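Local coordinates for PROTEIN (hypothetical protein EF0366) (Enterococcus faecalis, PDB 1VPY) that is of unknown function but belongs to the DUF72 family and folds as a TIM alpha/beta barrel, at residues A133-I138 with L166-E171; I178-Q183 with V189-Y194. All coordinates share one frame; numbering follows the deposited sequence.

Interaction 1: A133-I138 with L166-E171; sequences AYLQKI and LQFMKE
The ring of Phe-168 reaches across to Leu-135 and Gln-136 and provides most of the apolar contact between the two helical segments. Its CG lies anti to the backbone N (chi1 175°), which carries the far end of the ring, CE1, CZ and CE2, over to the other helix. There CE2 meets Leu-135 twice, at CB and at CD1, the latter 3.7 Å from Phe-168 CE2, and the leucine comes at the ring obliquely. A second apolar touch lies deeper: Leu-135 CD1 is 3.9 Å from CE of Met-169, a selenomethionine whose chain bends at chi2. Segments 133-138 and 166-171 lie on consecutive outer helices of the TIM barrel, 129-141 and 162-171; the axes of the two segments run nearly parallel, 19° apart, and come within 11.7 Å. At this spacing side chains alone span the gap, and no hydrogen bond crosses it. On the exposed side the aliphatic part of Gln-136 serves as the apolar partner: its CG sits in the ring plane at the edge of Phe-168, 3.7 Å from CE1, and its NE2 also comes near Phe-168 CE1, the amide plane turned 39° from the ring. Inward, Leu-135 packs on Phe-121 and Met-169 on Leu-176 of strand 175-180.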
# COMPACT_ATOMS: atom_id res chain seq x y z
N ALA A 133 15.96 -11.96 5.08
CA ALA A 133 15.62 -13.36 4.83
C ALA A 133 14.14 -13.68 5.09
O ALA A 133 13.64 -14.71 4.64
CB ALA A 133 16.51 -14.29 5.66
N TYR A 134 13.45 -12.79 5.81
CA TYR A 134 12.00 -12.89 5.96
C TYR A 134 11.28 -12.30 4.74
O TYR A 134 10.22 -12.80 4.35
CB TYR A 134 11.50 -12.20 7.24
CG TYR A 134 10.01 -12.35 7.46
CD1 TYR A 134 9.48 -13.50 8.04
CD2 TYR A 134 9.12 -11.35 7.07
CE1 TYR A 134 8.12 -13.65 8.23
CE2 TYR A 134 7.75 -11.48 7.25
CZ TYR A 134 7.26 -12.65 7.84
OH TYR A 134 5.91 -12.80 8.03
N LEU A 135 11.85 -11.25 4.16
CA LEU A 135 11.29 -10.66 2.94
C LEU A 135 11.39 -11.64 1.77
O LEU A 135 10.54 -11.64 0.88
CB LEU A 135 11.99 -9.34 2.59
CG LEU A 135 11.77 -8.12 3.49
CD1 LEU A 135 12.48 -6.90 2.92
CD2 LEU A 135 10.30 -7.82 3.69
N GLN A 136 12.42 -12.47 1.80
CA GLN A 136 12.56 -13.54 0.82
C GLN A 136 11.48 -14.60 1.02
O GLN A 136 10.93 -15.10 0.04
CB GLN A 136 13.97 -14.15 0.87
CG GLN A 136 15.04 -13.18 0.39
CD GLN A 136 16.44 -13.74 0.46
OE1 GLN A 136 16.78 -14.49 1.38
NE2 GLN A 136 17.28 -13.36 -0.50
N LYS A 137 11.17 -14.90 2.28
CA LYS A 137 10.06 -15.80 2.60
C LYS A 137 8.72 -15.25 2.10
O LYS A 137 7.87 -16.02 1.62
CB LYS A 137 9.98 -16.10 4.11
CG LYS A 137 11.12 -16.98 4.65
CD LYS A 137 10.74 -17.67 5.97
CE LYS A 137 10.83 -16.74 7.17
NZ LYS A 137 10.05 -17.27 8.33
N ILE A 138 8.53 -13.93 2.21
CA ILE A 138 7.34 -13.27 1.68
C ILE A 138 7.21 -13.51 0.18
O ILE A 138 6.14 -13.87 -0.31
CB ILE A 138 7.36 -11.73 1.95
CG1 ILE A 138 7.28 -11.42 3.44
CG2 ILE A 138 6.23 -11.02 1.18
CD1 ILE A 138 5.92 -11.66 4.08
N LEU A 166 17.28 -1.10 -2.58
CA LEU A 166 16.48 -0.90 -3.79
C LEU A 166 16.69 -2.03 -4.78
O LEU A 166 15.74 -2.49 -5.42
CB LEU A 166 16.81 0.44 -4.46
CG LEU A 166 16.43 1.76 -3.77
CD1 LEU A 166 17.05 2.93 -4.51
CD2 LEU A 166 14.93 1.93 -3.66
N GLN A 167 17.94 -2.48 -4.90
CA GLN A 167 18.30 -3.61 -5.77
C GLN A 167 17.63 -4.91 -5.33
O GLN A 167 17.15 -5.68 -6.16
CB GLN A 167 19.83 -3.78 -5.83
CG GLN A 167 20.34 -4.71 -6.94
CD GLN A 167 19.94 -4.25 -8.35
OE1 GLN A 167 19.64 -3.08 -8.59
NE2 GLN A 167 19.94 -5.20 -9.29
N PHE A 168 17.59 -5.14 -4.02
CA PHE A 168 16.90 -6.29 -3.44
C PHE A 168 15.40 -6.25 -3.76
O PHE A 168 14.80 -7.28 -4.03
CB PHE A 168 17.13 -6.35 -1.93
CG PHE A 168 16.35 -7.44 -1.24
CD1 PHE A 168 16.84 -8.73 -1.16
CD2 PHE A 168 15.11 -7.16 -0.66
CE1 PHE A 168 16.12 -9.74 -0.53
CE2 PHE A 168 14.38 -8.16 -0.02
CZ PHE A 168 14.89 -9.45 0.05
N MSE A 169 14.81 -5.05 -3.72
CA MSE A 169 13.40 -4.89 -4.05
C MSE A 169 13.17 -5.13 -5.54
O MSE A 169 12.22 -5.81 -5.92
CB MSE A 169 12.90 -3.50 -3.65
CG MSE A 169 13.02 -3.19 -2.15
SE MSE A 169 11.81 -4.20 -0.99
CE MSE A 169 12.52 -3.68 0.79
N LYS A 170 14.04 -4.56 -6.37
CA LYS A 170 14.01 -4.81 -7.82
C LYS A 170 14.14 -6.29 -8.16
O LYS A 170 13.31 -6.83 -8.89
CB LYS A 170 15.10 -4.02 -8.55
CG LYS A 170 14.61 -2.84 -9.35
CD LYS A 170 15.24 -2.83 -10.73
CE LYS A 170 15.02 -1.50 -11.45
NZ LYS A 170 15.95 -0.46 -10.94
N GLU A 171 15.17 -6.94 -7.62
CA GLU A 171 15.41 -8.37 -7.86
C GLU A 171 14.22 -9.26 -7.52
O GLU A 171 14.00 -10.27 -8.18
CB GLU A 171 16.63 -8.86 -7.08
CG GLU A 171 17.96 -8.61 -7.77
CD GLU A 171 19.14 -8.71 -6.82
OE1 GLU A 171 18.93 -8.99 -5.61
OE2 GLU A 171 20.29 -8.50 -7.27

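Interaction 2: I178-Q183 with V189-Y194; sequences IVDEPQ and VPFYPY
The Phe-191 ring takes a methyl group on one face and backbone at its edge: Ile-178 CG2 stands over the face, 4.1 Å from the ring centroid, in a CH-pi contact displaced toward the rim near CE1, while Asp-180 N lies in the ring plane at the edge. Val-179 O is also at this edge, and it accepts a CA-H...O contact from Phe-191 CA at 3.2 Å. Phe-203, Leu-237 and Ala-240 pack around the same ring. Ile-178 CD1 reaches on to Pro-193 CA, 3.7 Å away. Segment 178-183 carries the C-terminal end of barrel strand 175-180. The returning part of the loop that leads to strand 201-205, residues 189-194, runs roughly antiparallel to 178-183. Water takes the place of direct backbone bonds between them. One molecule accepts from Val-179 N and Tyr-192 N and donates to Pro-190 O; the other donates to Val-179 O and Val-189 O. Gln-183, bent at chi2 (-63°), turns its amide back so that NE2 donates to Val-189 O at 2.7 Å, nearly straight but from above the carbonyl plane, and to Glu-181 O within its own segment. Val-189 CG1 touches Val-179 CG2 at 3.6 Å, and the valine also lies against the Glu-181 carboxylate, whose OE2 has a weak hydrogen bond from Trp-213.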
# COMPACT_ATOMS: atom_id res chain seq x y z
N ILE A 178 6.31 4.20 -1.85
CA ILE A 178 6.80 5.56 -1.63
C ILE A 178 5.90 6.24 -0.61
O ILE A 178 4.68 6.34 -0.83
CB ILE A 178 6.87 6.38 -2.93
CG1 ILE A 178 7.65 5.61 -4.00
CG2 ILE A 178 7.53 7.73 -2.63
CD1 ILE A 178 7.49 6.13 -5.38
N VAL A 179 6.49 6.70 0.50
CA VAL A 179 5.69 7.20 1.62
C VAL A 179 5.91 8.67 1.99
O VAL A 179 7.03 9.14 2.13
CB VAL A 179 5.85 6.34 2.89
CG1 VAL A 179 5.27 4.96 2.66
CG2 VAL A 179 7.33 6.27 3.35
N ASP A 180 4.79 9.38 2.16
CA ASP A 180 4.80 10.67 2.82
C ASP A 180 4.20 10.44 4.20
O ASP A 180 3.07 9.96 4.31
CB ASP A 180 3.99 11.70 2.05
CG ASP A 180 4.17 13.10 2.60
OD1 ASP A 180 5.33 13.59 2.60
OD2 ASP A 180 3.18 13.70 3.05
N GLU A 181 4.96 10.75 5.24
CA GLU A 181 4.54 10.47 6.60
C GLU A 181 5.28 11.35 7.62
O GLU A 181 6.31 11.95 7.29
CB GLU A 181 4.70 8.97 6.91
CG GLU A 181 6.13 8.46 6.87
CD GLU A 181 6.23 6.97 7.16
OE1 GLU A 181 5.73 6.17 6.33
OE2 GLU A 181 6.80 6.61 8.22
N PRO A 182 4.77 11.43 8.86
CA PRO A 182 5.38 12.28 9.89
C PRO A 182 6.87 11.99 10.10
O PRO A 182 7.28 10.83 10.13
CB PRO A 182 4.59 11.92 11.14
CG PRO A 182 3.29 11.48 10.63
CD PRO A 182 3.58 10.73 9.39
N GLN A 183 7.66 13.04 10.23
CA GLN A 183 9.09 12.87 10.42
C GLN A 183 9.45 12.78 11.91
O GLN A 183 9.50 13.79 12.60
CB GLN A 183 9.85 14.01 9.74
CG GLN A 183 9.76 13.98 8.23
CD GLN A 183 10.39 12.73 7.64
OE1 GLN A 183 11.60 12.51 7.77
NE2 GLN A 183 9.58 11.90 7.00
N VAL A 189 11.79 8.38 8.38
CA VAL A 189 11.46 7.68 7.14
C VAL A 189 11.22 8.69 6.02
O VAL A 189 10.28 9.48 6.09
CB VAL A 189 10.18 6.82 7.30
CG1 VAL A 189 9.83 6.12 5.99
CG2 VAL A 189 10.35 5.81 8.42
N PRO A 190 12.06 8.65 4.96
CA PRO A 190 11.96 9.72 3.98
C PRO A 190 10.88 9.48 2.91
O PRO A 190 10.29 8.40 2.85
CB PRO A 190 13.36 9.76 3.35
CG PRO A 190 13.99 8.43 3.68
CD PRO A 190 13.08 7.66 4.59
N PHE A 191 10.61 10.51 2.11
CA PHE A 191 9.76 10.39 0.93
C PHE A 191 10.70 10.13 -0.24
O PHE A 191 11.33 11.05 -0.75
CB PHE A 191 8.97 11.68 0.74
CG PHE A 191 8.11 11.71 -0.49
CD1 PHE A 191 6.86 11.09 -0.49
CD2 PHE A 191 8.53 12.37 -1.64
CE1 PHE A 191 6.05 11.12 -1.62
CE2 PHE A 191 7.74 12.40 -2.77
CZ PHE A 191 6.49 11.77 -2.76
N TYR A 192 10.79 8.86 -0.65
CA TYR A 192 11.85 8.41 -1.57
C TYR A 192 11.30 7.91 -2.91
O TYR A 192 11.15 6.70 -3.10
CB TYR A 192 12.66 7.31 -0.89
CG TYR A 192 14.10 7.20 -1.34
CD1 TYR A 192 15.08 8.02 -0.79
CD2 TYR A 192 14.47 6.27 -2.30
CE1 TYR A 192 16.41 7.92 -1.19
CE2 TYR A 192 15.80 6.16 -2.72
CZ TYR A 192 16.77 6.99 -2.16
OH TYR A 192 18.08 6.89 -2.56
N PRO A 193 11.04 8.84 -3.85
CA PRO A 193 10.35 8.47 -5.09
C PRO A 193 11.29 7.74 -6.06
O PRO A 193 12.11 8.36 -6.73
CB PRO A 193 9.90 9.83 -5.67
CG PRO A 193 10.87 10.82 -5.13
CD PRO A 193 11.40 10.27 -3.81
N TYR A 194 11.14 6.41 -6.11
CA TYR A 194 12.01 5.54 -6.90
C TYR A 194 11.19 4.33 -7.31
O TYR A 194 10.47 3.77 -6.48
CB TYR A 194 13.22 5.09 -6.07
CG TYR A 194 14.22 4.25 -6.84
CD1 TYR A 194 14.02 2.87 -7.02
CD2 TYR A 194 15.36 4.83 -7.40
CE1 TYR A 194 14.93 2.10 -7.74
CE2 TYR A 194 16.27 4.07 -8.12
CZ TYR A 194 16.05 2.71 -8.28
OH TYR A 194 16.96 1.96 -8.99
O HOH W 1 9.56 6.77 0.51
O HOH W 2 7.96 10.12 4.35

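In the fold
Along the chain both segments of interaction 1 come before those of interaction 2, and the two centres lie about 19 Å apart. The connection is direct: helix 162-171, which supplies the second segment of interaction 1, is followed by strand 175-180, which supplies the first of interaction 2. Interaction 1 joins neighbouring helices on the outside of the eight-stranded parallel barrel, whereas interaction 2 folds a strand end against the loop that follows it. The two also touch, since Tyr-194 packs on Leu-166, with Leu-166 CD2 3.6 Å from Tyr-194 CD1, and Tyr-192 reaches the same leucine. The loop after strand 175-180 is thereby laid against the helix that precedes the strand.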